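Local coordinates for protein polymerase X (Deinococcus radiodurans, PDB 2W9M) that probably extends DNA by adding deoxynucleotides, as a family X DNA polymerase that also carries a zinc-binding PHP domain, at residues Val324-His332 with Asn545-Leu553; Glu480-Asn491 with Trp505-Asp516. All coordinates share one frame; numbering follows the deposited sequence.

Overall arrangement
Interactions 1 and 2 meet where the first strand of the seven-stranded parallel PHP sheet, 329-333, comes beside the last, 511-514; they lie about 13 Å apart, centre to centre. Along the chain, interaction 2 is nested inside the loop closed by interaction 1. Two side-chain pairs link the contacts: His332 ND1 lies 2.7 Å from Glu487 OE1, and Asn545 ND2 lies 3.1 Å from Asn514 OD1, both probable hydrogen bonds. Asn545 OD1 also comes within 2.8 Å of Ile513 N. Each contact sends one ligand to the same zinc ion, His332 from interaction 1 and Asp516 from interaction 2; His334 and Glu401 complete that site within the zinc cluster.

Interaction 1: Val324-His332 with Asn545-Leu553; sequences VGDLRGMIH and NSLGRAEFL. With ZN (zinc ion), chain D.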
loop_
_atom_site.group_PDB
_atom_site.type_symbol
_atom_site.label_atom_id
_atom_site.label_comp_id
_atom_site.label_asym_id
_atom_site.label_seq_id
_atom_site.Cartn_x
_atom_site.Cartn_y
_atom_site.Cartn_z
ATOM N N VAL A 324 13.666 3.999 6.117
ATOM C CA VAL A 324 12.590 3.867 7.095
ATOM C C VAL A 324 12.956 4.569 8.404
ATOM O O VAL A 324 12.087 5.094 9.106
ATOM C CB VAL A 324 12.237 2.382 7.362
ATOM C CG1 VAL A 324 11.246 2.261 8.505
ATOM C CG2 VAL A 324 11.668 1.743 6.109
ATOM N N GLY A 325 14.247 4.593 8.716
ATOM C CA GLY A 325 14.729 5.234 9.928
ATOM C C GLY A 325 14.674 6.753 9.894
ATOM O O GLY A 325 14.734 7.398 10.938
ATOM N N ASP A 326 14.562 7.324 8.697
ATOM C CA ASP A 326 14.484 8.774 8.530
ATOM C C ASP A 326 13.064 9.288 8.731
ATOM O O ASP A 326 12.815 10.491 8.685
ATOM C CB ASP A 326 14.963 9.181 7.138
ATOM C CG ASP A 326 16.450 8.983 6.956
ATOM O OD1 ASP A 326 17.217 9.371 7.863
ATOM O OD2 ASP A 326 16.852 8.443 5.902
ATOM N N LEU A 327 12.129 8.370 8.938
ATOM C CA LEU A 327 10.733 8.741 9.091
ATOM C C LEU A 327 10.393 8.967 10.561
ATOM O O LEU A 327 9.898 8.071 11.239
ATOM C CB LEU A 327 9.830 7.663 8.489
ATOM C CG LEU A 327 9.516 7.723 6.988
ATOM C CD1 LEU A 327 10.668 8.287 6.168
ATOM C CD2 LEU A 327 9.118 6.341 6.494
ATOM N N ARG A 328 10.667 10.170 11.047
ATOM C CA ARG A 328 10.367 10.512 12.431
ATOM C C ARG A 328 8.862 10.578 12.664
ATOM O O ARG A 328 8.356 10.070 13.664
ATOM C CB ARG A 328 11.018 11.843 12.808
ATOM C CG ARG A 328 12.540 11.826 12.769
ATOM C CD ARG A 328 13.106 13.079 13.415
ATOM N NE ARG A 328 14.566 13.135 13.357
ATOM C CZ ARG A 328 15.288 14.187 13.739
ATOM N NH1 ARG A 328 14.685 15.275 14.207
ATOM N NH2 ARG A 328 16.613 14.154 13.652
ATOM N N GLY A 329 8.147 11.200 11.736
ATOM C CA GLY A 329 6.712 11.358 11.868
ATOM C C GLY A 329 5.935 10.364 11.034
ATOM O O GLY A 329 6.107 10.303 9.815
ATOM N N MET A 330 5.083 9.583 11.691
ATOM C CA MET A 330 4.235 8.613 11.000
ATOM C C MET A 330 2.806 9.129 10.869
ATOM O O MET A 330 1.949 8.840 11.704
ATOM C CB MET A 330 4.256 7.269 11.730
ATOM C CG MET A 330 5.616 6.585 11.721
ATOM S SD MET A 330 5.932 5.628 10.222
ATOM C CE MET A 330 6.078 6.923 8.990
ATOM N N ILE A 331 2.549 9.895 9.814
ATOM C CA ILE A 331 1.257 10.558 9.675
ATOM C C ILE A 331 0.305 9.801 8.757
ATOM O O ILE A 331 0.699 8.847 8.078
ATOM C CB ILE A 331 1.402 12.017 9.189
ATOM C CG1 ILE A 331 1.918 12.058 7.748
ATOM C CG2 ILE A 331 2.309 12.806 10.133
ATOM C CD1 ILE A 331 2.008 13.463 7.172
ATOM N N HIS A 332 -0.950 10.241 8.754
ATOM C CA HIS A 332 -2.015 9.581 8.012
ATOM C C HIS A 332 -2.191 8.127 8.456
ATOM O O HIS A 332 -1.919 7.196 7.708
ATOM C CB HIS A 332 -1.769 9.685 6.503
ATOM C CG HIS A 332 -2.914 9.203 5.676
ATOM N ND1 HIS A 332 -2.806 8.961 4.319
ATOM C CD2 HIS A 332 -4.188 8.895 6.008
ATOM C CE1 HIS A 332 -3.965 8.540 3.857
ATOM N NE2 HIS A 332 -4.826 8.489 4.862
ATOM N N ASN A 545 8.170 13.816 6.456
ATOM C CA ASN A 545 8.194 12.868 7.569
ATOM C C ASN A 545 9.516 12.875 8.332
ATOM O O ASN A 545 9.585 12.388 9.460
ATOM C CB ASN A 545 7.914 11.440 7.084
ATOM C CG ASN A 545 6.636 11.331 6.290
ATOM O OD1 ASN A 545 6.579 11.730 5.129
ATOM N ND2 ASN A 545 5.601 10.781 6.910
ATOM N N SER A 546 10.563 13.408 7.709
ATOM C CA SER A 546 11.896 13.398 8.307
ATOM C C SER A 546 12.044 14.490 9.363
ATOM O O SER A 546 13.039 14.543 10.084
ATOM C CB SER A 546 12.969 13.557 7.228
ATOM O OG SER A 546 12.991 14.881 6.715
ATOM N N LEU A 547 11.044 15.362 9.441
ATOM C CA LEU A 547 11.014 16.432 10.428
ATOM C C LEU A 547 10.517 15.905 11.766
ATOM O O LEU A 547 9.628 15.054 11.810
ATOM C CB LEU A 547 10.085 17.555 9.961
ATOM C CG LEU A 547 10.428 18.278 8.657
ATOM C CD1 LEU A 547 9.396 19.366 8.353
ATOM C CD2 LEU A 547 11.830 18.865 8.726
ATOM N N GLY A 548 11.092 16.412 12.852
ATOM C CA GLY A 548 10.617 16.087 14.185
ATOM C C GLY A 548 9.260 16.724 14.410
ATOM O O GLY A 548 8.802 17.510 13.583
ATOM N N ARG A 549 8.617 16.396 15.526
ATOM C CA ARG A 549 7.253 16.857 15.777
ATOM C C ARG A 549 7.129 18.377 15.708
ATOM O O ARG A 549 6.331 18.904 14.937
ATOM C CB ARG A 549 6.743 16.341 17.119
ATOM C CG ARG A 549 5.297 16.707 17.399
ATOM C CD ARG A 549 4.869 16.318 18.811
ATOM N NE ARG A 549 3.444 16.566 19.009
ATOM C CZ ARG A 549 2.918 17.764 19.244
ATOM N NH1 ARG A 549 3.700 18.834 19.323
ATOM N NH2 ARG A 549 1.606 17.895 19.399
ATOM N N ALA A 550 7.926 19.076 16.508
ATOM C CA ALA A 550 7.868 20.534 16.550
ATOM C C ALA A 550 8.259 21.162 15.210
ATOM O O ALA A 550 7.683 22.171 14.803
ATOM C CB ALA A 550 8.744 21.070 17.672
ATOM N N GLU A 551 9.241 20.569 14.535
ATOM C CA GLU A 551 9.638 21.017 13.200
ATOM C C GLU A 551 8.484 20.851 12.217
ATOM O O GLU A 551 8.326 21.640 11.290
ATOM C CB GLU A 551 10.848 20.226 12.698
ATOM C CG GLU A 551 12.127 20.429 13.497
ATOM C CD GLU A 551 13.206 19.412 13.138
ATOM O OE1 GLU A 551 12.975 18.593 12.222
ATOM O OE2 GLU A 551 14.283 19.430 13.774
ATOM N N PHE A 552 7.679 19.813 12.425
ATOM C CA PHE A 552 6.551 19.534 11.548
ATOM C C PHE A 552 5.449 20.561 11.742
ATOM O O PHE A 552 4.868 21.049 10.775
ATOM C CB PHE A 552 6.003 18.126 11.795
ATOM C CG PHE A 552 4.779 17.799 10.982
ATOM C CD1 PHE A 552 4.872 17.583 9.616
ATOM C CD2 PHE A 552 3.536 17.704 11.584
ATOM C CE1 PHE A 552 3.748 17.284 8.870
ATOM C CE2 PHE A 552 2.409 17.403 10.843
ATOM C CZ PHE A 552 2.515 17.194 9.486
ATOM N N LEU A 553 5.168 20.892 12.997
ATOM C CA LEU A 553 4.067 21.793 13.310
ATOM C C LEU A 553 4.274 23.200 12.754
ATOM O O LEU A 553 3.305 23.885 12.422
ATOM C CB LEU A 553 3.807 21.834 14.815
ATOM C CG LEU A 553 3.049 20.621 15.359
ATOM C CD1 LEU A 553 2.765 20.779 16.839
ATOM C CD2 LEU A 553 1.754 20.417 14.593
HETATM ZN ZN ZN D . -6.437 6.904 4.691
#
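In the PHP domain, the first strand of the parallel sheet, 329-333, is gripped by the turn that leads into helix 549-561, with Asn545 as the clamp on Gly329. The backbone O of Asn545 takes the N-H of Gly329, Gly329 N to Asn545 O 2.9 Å and nearly straight at 175°. The side chain returns the bond: Asn545 ND2 donates to Gly329 O at 3.0 Å, and Gly329 O lies almost in the amide plane. With CG anti to its own carbonyl carbon, chi1 -54° sets the Asn545 amide against Gly329 O, and the Ile331 side chain slants across it, CG1 4.0 Å from ND2. With alanine in place of Asn545, Gly329 O would probably lose its side-chain donor, and Asn514 of strand 511-514 its bridge to this turn. Further out, Ser546 CA makes a CA-H...O contact with Asp326 O at 3.1 Å, and the extended Arg328 chain runs past the turn, its CD 3.6 Å from Ser546 O. Gly548, the N-cap, donates its N-H to Glu551 OE1 at 2.9 Å from above the carboxylate plane, half of a capping box. Ile331 CD1 and Phe552 CZ make a looser apolar touch at 4.4 Å. The chain turns a corner at His332, whose NE2 binds zinc at 2.3 Å, as in the distorted beta/alpha barrel of PHP domains, where metal ligands gather at the strand ends.

Interaction 2: Glu480-Asn491 with Trp505-Asp516; sequences EANGTVVEINAN and WRERLKFAINTD. With ZN (zinc ion), chain D.
Val486 CG1 sits between Phe511 of the neighbouring strand and Leu509 of the loop leading into it, 3.5 Å from Leu509 CD1 and 3.7 Å from Phe511 CD2. CG1 stands between the backbone N and the carbonyl carbon (chi1 40°), which turns it to Leu509 while Val486 and Phe511 run side by side. Ile488 CD1 reaches the same ring atom, Phe511 CD2, at 4.0 Å. Beneath this layer a parallel ladder ties the strands: Val486 N to Lys510 O, Ala512 N to Val486 O, Ile488 N to Ala512 O and, past a weak Asn514 N to Ile488 O bond, Ala490 N to Asn514 O. At the helical end, Glu480 OE1 forms a salt bridge to Arg508 NH1 at 2.8 Å, with Trp505 CZ3 over one face of the guanidinium. On the sheet face of Glu487 and Asn514 the contact turns polar. Asn514 ND2 donates to the anti lone pair of Glu487 OE1 at 2.7 Å, amide and carboxylate planes 80° apart. Asn489 ND2 spends its hydrogens on two carboxylates, meeting Glu487 OE2 from above its plane at 2.8 Å and Asp516 OD2 at 3.2 Å, while its OD1 accepts from Asn491 N in an Asx turn. Asn489 is thus a second-shell residue for Asp516, whose OD1 binds zinc at 2.4 Å. Strands 485-489 and 511-514, joined through helix 499-505, form a beta-alpha-beta crossover, the repeating unit of the PHP barrel.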
loop_
_atom_site.group_PDB
_atom_site.type_symbol
_atom_site.label_atom_id
_atom_site.label_comp_id
_atom_site.label_asym_id
_atom_site.label_seq_id
_atom_site.Cartn_x
_atom_site.Cartn_y
_atom_site.Cartn_z
ATOM N N GLU A 480 2.165 22.276 -6.404
ATOM C CA GLU A 480 3.378 23.079 -6.368
ATOM C C GLU A 480 3.046 24.541 -6.092
ATOM O O GLU A 480 3.712 25.198 -5.293
ATOM C CB GLU A 480 4.136 22.953 -7.690
ATOM C CG GLU A 480 5.426 23.754 -7.743
ATOM C CD GLU A 480 6.067 23.741 -9.120
ATOM O OE1 GLU A 480 5.332 23.570 -10.117
ATOM O OE2 GLU A 480 7.305 23.904 -9.203
ATOM N N ALA A 481 2.001 25.035 -6.750
ATOM C CA ALA A 481 1.599 26.434 -6.646
ATOM C C ALA A 481 1.056 26.778 -5.263
ATOM O O ALA A 481 1.100 27.932 -4.840
ATOM C CB ALA A 481 0.564 26.774 -7.716
ATOM N N ASN A 482 0.536 25.777 -4.562
ATOM C CA ASN A 482 -0.005 26.004 -3.230
ATOM C C ASN A 482 0.899 25.452 -2.135
ATOM O O ASN A 482 0.579 25.530 -0.954
ATOM C CB ASN A 482 -1.406 25.408 -3.107
ATOM C CG ASN A 482 -2.224 26.075 -2.018
ATOM O OD1 ASN A 482 -2.179 27.295 -1.857
ATOM N ND2 ASN A 482 -2.983 25.280 -1.269
ATOM N N GLY A 483 2.035 24.898 -2.535
ATOM C CA GLY A 483 2.972 24.334 -1.583
ATOM C C GLY A 483 2.392 23.172 -0.796
ATOM O O GLY A 483 2.880 22.842 0.284
ATOM N N THR A 484 1.349 22.544 -1.328
ATOM C CA THR A 484 0.797 21.365 -0.678
ATOM C C THR A 484 1.621 20.118 -0.999
ATOM O O THR A 484 1.947 19.860 -2.160
ATOM C CB THR A 484 -0.696 21.167 -1.013
ATOM O OG1 THR A 484 -0.961 19.775 -1.228
ATOM C CG2 THR A 484 -1.071 21.946 -2.241
ATOM N N VAL A 485 1.983 19.366 0.040
ATOM C CA VAL A 485 2.821 18.182 -0.134
ATOM C C VAL A 485 2.015 16.992 -0.638
ATOM O O VAL A 485 0.872 16.798 -0.240
ATOM C CB VAL A 485 3.619 17.834 1.150
ATOM C CG1 VAL A 485 3.221 18.738 2.291
ATOM C CG2 VAL A 485 3.463 16.369 1.516
ATOM N N VAL A 486 2.608 16.220 -1.543
ATOM C CA VAL A 486 1.914 15.103 -2.165
ATOM C C VAL A 486 2.357 13.785 -1.539
ATOM O O VAL A 486 3.541 13.576 -1.272
ATOM C CB VAL A 486 2.104 15.096 -3.703
ATOM C CG1 VAL A 486 3.512 15.481 -4.064
ATOM C CG2 VAL A 486 1.750 13.735 -4.287
ATOM N N GLU A 487 1.395 12.905 -1.287
ATOM C CA GLU A 487 1.659 11.684 -0.541
ATOM C C GLU A 487 2.152 10.555 -1.432
ATOM O O GLU A 487 1.661 10.359 -2.543
ATOM C CB GLU A 487 0.396 11.250 0.211
ATOM C CG GLU A 487 0.420 9.825 0.759
ATOM C CD GLU A 487 -0.799 9.514 1.623
ATOM O OE1 GLU A 487 -0.833 9.980 2.783
ATOM O OE2 GLU A 487 -1.721 8.810 1.149
ATOM N N ILE A 488 3.146 9.827 -0.942
ATOM C CA ILE A 488 3.515 8.547 -1.516
ATOM C C ILE A 488 3.000 7.492 -0.550
ATOM O O ILE A 488 3.640 7.184 0.454
ATOM C CB ILE A 488 5.035 8.408 -1.693
ATOM C CG1 ILE A 488 5.552 9.432 -2.707
ATOM C CG2 ILE A 488 5.394 6.997 -2.128
ATOM C CD1 ILE A 488 7.057 9.436 -2.845
ATOM N N ASN A 489 1.817 6.965 -0.845
ATOM C CA ASN A 489 1.140 6.055 0.063
ATOM C C ASN A 489 1.872 4.727 0.122
ATOM O O ASN A 489 1.966 4.011 -0.875
ATOM C CB ASN A 489 -0.319 5.874 -0.360
ATOM C CG ASN A 489 -1.178 5.290 0.740
ATOM O OD1 ASN A 489 -0.992 4.146 1.145
ATOM N ND2 ASN A 489 -2.129 6.077 1.227
ATOM N N ALA A 490 2.401 4.414 1.297
ATOM C CA ALA A 490 3.243 3.237 1.479
ATOM C C ALA A 490 2.479 1.913 1.511
ATOM O O ALA A 490 3.091 0.849 1.424
ATOM C CB ALA A 490 4.103 3.389 2.732
ATOM N N ASN A 491 1.155 1.962 1.647
ATOM C CA ASN A 491 0.366 0.730 1.623
ATOM C C ASN A 491 0.627 -0.029 0.325
ATOM O O ASN A 491 0.486 0.531 -0.759
ATOM C CB ASN A 491 -1.129 1.017 1.804
ATOM C CG ASN A 491 -1.974 -0.253 1.826
ATOM O OD1 ASN A 491 -2.245 -0.858 0.789
ATOM N ND2 ASN A 491 -2.401 -0.654 3.014
ATOM N N TRP A 505 8.922 14.734 -10.787
ATOM C CA TRP A 505 8.564 15.933 -10.027
ATOM C C TRP A 505 9.431 16.160 -8.791
ATOM O O TRP A 505 9.150 17.059 -7.994
ATOM C CB TRP A 505 7.090 15.874 -9.603
ATOM C CG TRP A 505 6.121 16.200 -10.696
ATOM C CD1 TRP A 505 5.640 15.351 -11.650
ATOM C CD2 TRP A 505 5.504 17.471 -10.945
ATOM N NE1 TRP A 505 4.763 16.014 -12.479
ATOM C CE2 TRP A 505 4.664 17.320 -12.066
ATOM C CE3 TRP A 505 5.581 18.725 -10.325
ATOM C CZ2 TRP A 505 3.908 18.371 -12.584
ATOM C CZ3 TRP A 505 4.832 19.768 -10.837
ATOM C CH2 TRP A 505 4.006 19.585 -11.955
ATOM N N ARG A 506 10.481 15.358 -8.635
ATOM C CA ARG A 506 11.316 15.411 -7.434
ATOM C C ARG A 506 11.927 16.780 -7.147
ATOM O O ARG A 506 12.302 17.067 -6.010
ATOM C CB ARG A 506 12.417 14.343 -7.467
ATOM C CG ARG A 506 13.107 14.155 -8.809
ATOM C CD ARG A 506 14.428 13.422 -8.622
ATOM N NE ARG A 506 15.530 14.362 -8.443
ATOM C CZ ARG A 506 16.538 14.187 -7.595
ATOM N NH1 ARG A 506 16.577 13.109 -6.828
ATOM N NH2 ARG A 506 17.498 15.097 -7.506
ATOM N N GLU A 507 12.029 17.618 -8.171
ATOM C CA GLU A 507 12.628 18.939 -8.022
ATOM C C GLU A 507 11.596 19.977 -7.607
ATOM O O GLU A 507 11.951 21.065 -7.156
ATOM C CB GLU A 507 13.268 19.384 -9.338
ATOM C CG GLU A 507 14.254 18.395 -9.936
ATOM C CD GLU A 507 15.647 18.535 -9.358
ATOM O OE1 GLU A 507 15.766 18.738 -8.131
ATOM O OE2 GLU A 507 16.624 18.440 -10.134
ATOM N N ARG A 508 10.317 19.638 -7.753
ATOM C CA ARG A 508 9.256 20.635 -7.633
ATOM C C ARG A 508 8.285 20.417 -6.468
ATOM O O ARG A 508 7.506 21.304 -6.129
ATOM C CB ARG A 508 8.487 20.743 -8.954
ATOM C CG ARG A 508 9.387 21.016 -10.156
ATOM C CD ARG A 508 8.693 21.895 -11.185
ATOM N NE ARG A 508 7.933 21.126 -12.164
ATOM C CZ ARG A 508 6.889 21.603 -12.837
ATOM N NH1 ARG A 508 6.470 22.843 -12.620
ATOM N NH2 ARG A 508 6.257 20.836 -13.718
ATOM N N LEU A 509 8.330 19.243 -5.853
ATOM C CA LEU A 509 7.402 18.941 -4.769
ATOM C C LEU A 509 8.117 18.459 -3.515
ATOM O O LEU A 509 9.230 17.931 -3.580
ATOM C CB LEU A 509 6.387 17.881 -5.207
ATOM C CG LEU A 509 5.554 18.181 -6.452
ATOM C CD1 LEU A 509 4.857 16.918 -6.945
ATOM C CD2 LEU A 509 4.550 19.277 -6.161
ATOM N N LYS A 510 7.469 18.662 -2.373
ATOM C CA LYS A 510 7.840 17.963 -1.156
ATOM C C LYS A 510 6.901 16.776 -1.031
ATOM O O LYS A 510 5.723 16.877 -1.353
ATOM C CB LYS A 510 7.713 18.876 0.061
ATOM C CG LYS A 510 8.848 19.870 0.206
ATOM C CD LYS A 510 9.026 20.303 1.653
ATOM C CE LYS A 510 9.881 19.313 2.435
ATOM N NZ LYS A 510 9.349 17.922 2.367
ATOM N N PHE A 511 7.417 15.647 -0.574
ATOM C CA PHE A 511 6.600 14.445 -0.497
ATOM C C PHE A 511 6.395 13.999 0.941
ATOM O O PHE A 511 7.106 14.430 1.850
ATOM C CB PHE A 511 7.235 13.315 -1.306
ATOM C CG PHE A 511 7.436 13.653 -2.752
ATOM C CD1 PHE A 511 8.589 14.293 -3.169
ATOM C CD2 PHE A 511 6.467 13.342 -3.691
ATOM C CE1 PHE A 511 8.775 14.614 -4.499
ATOM C CE2 PHE A 511 6.649 13.655 -5.020
ATOM C CZ PHE A 511 7.808 14.292 -5.425
ATOM N N ALA A 512 5.411 13.131 1.136
ATOM C CA ALA A 512 5.192 12.508 2.425
ATOM C C ALA A 512 5.029 10.998 2.241
ATOM O O ALA A 512 4.121 10.546 1.539
ATOM C CB ALA A 512 3.960 13.110 3.096
ATOM N N ILE A 513 5.915 10.221 2.853
ATOM C CA ILE A 513 5.799 8.769 2.811
ATOM C C ILE A 513 4.911 8.296 3.955
ATOM O O ILE A 513 5.362 8.165 5.091
ATOM C CB ILE A 513 7.176 8.081 2.879
ATOM C CG1 ILE A 513 8.101 8.642 1.800
ATOM C CG2 ILE A 513 7.036 6.578 2.697
ATOM C CD1 ILE A 513 9.528 8.124 1.886
ATOM N N ASN A 514 3.642 8.051 3.643
ATOM C CA ASN A 514 2.635 7.723 4.651
ATOM C C ASN A 514 2.117 6.295 4.509
ATOM O O ASN A 514 1.811 5.846 3.405
ATOM C CB ASN A 514 1.461 8.702 4.563
ATOM C CG ASN A 514 1.890 10.157 4.757
ATOM O OD1 ASN A 514 3.010 10.439 5.194
ATOM N ND2 ASN A 514 0.994 11.087 4.433
ATOM N N THR A 515 2.007 5.593 5.630
ATOM C CA THR A 515 1.623 4.185 5.627
ATOM C C THR A 515 0.118 3.970 5.432
ATOM O O THR A 515 -0.307 2.928 4.924
ATOM C CB THR A 515 2.042 3.507 6.939
ATOM O OG1 THR A 515 1.420 4.182 8.042
ATOM C CG2 THR A 515 3.547 3.562 7.110
ATOM N N ASP A 516 -0.685 4.951 5.840
ATOM C CA ASP A 516 -2.136 4.808 5.815
ATOM C C ASP A 516 -2.559 3.596 6.642
ATOM O O ASP A 516 -3.511 2.894 6.296
ATOM C CB ASP A 516 -2.638 4.673 4.375
ATOM C CG ASP A 516 -4.103 5.044 4.229
ATOM O OD1 ASP A 516 -4.759 5.282 5.262
ATOM O OD2 ASP A 516 -4.602 5.098 3.084
HETATM ZN ZN ZN D . -6.437 6.904 4.691
HETATM O O HOH W 1 4.722 20.418 -2.431
HETATM O O HOH W 2 -0.914 -0.108 5.599
#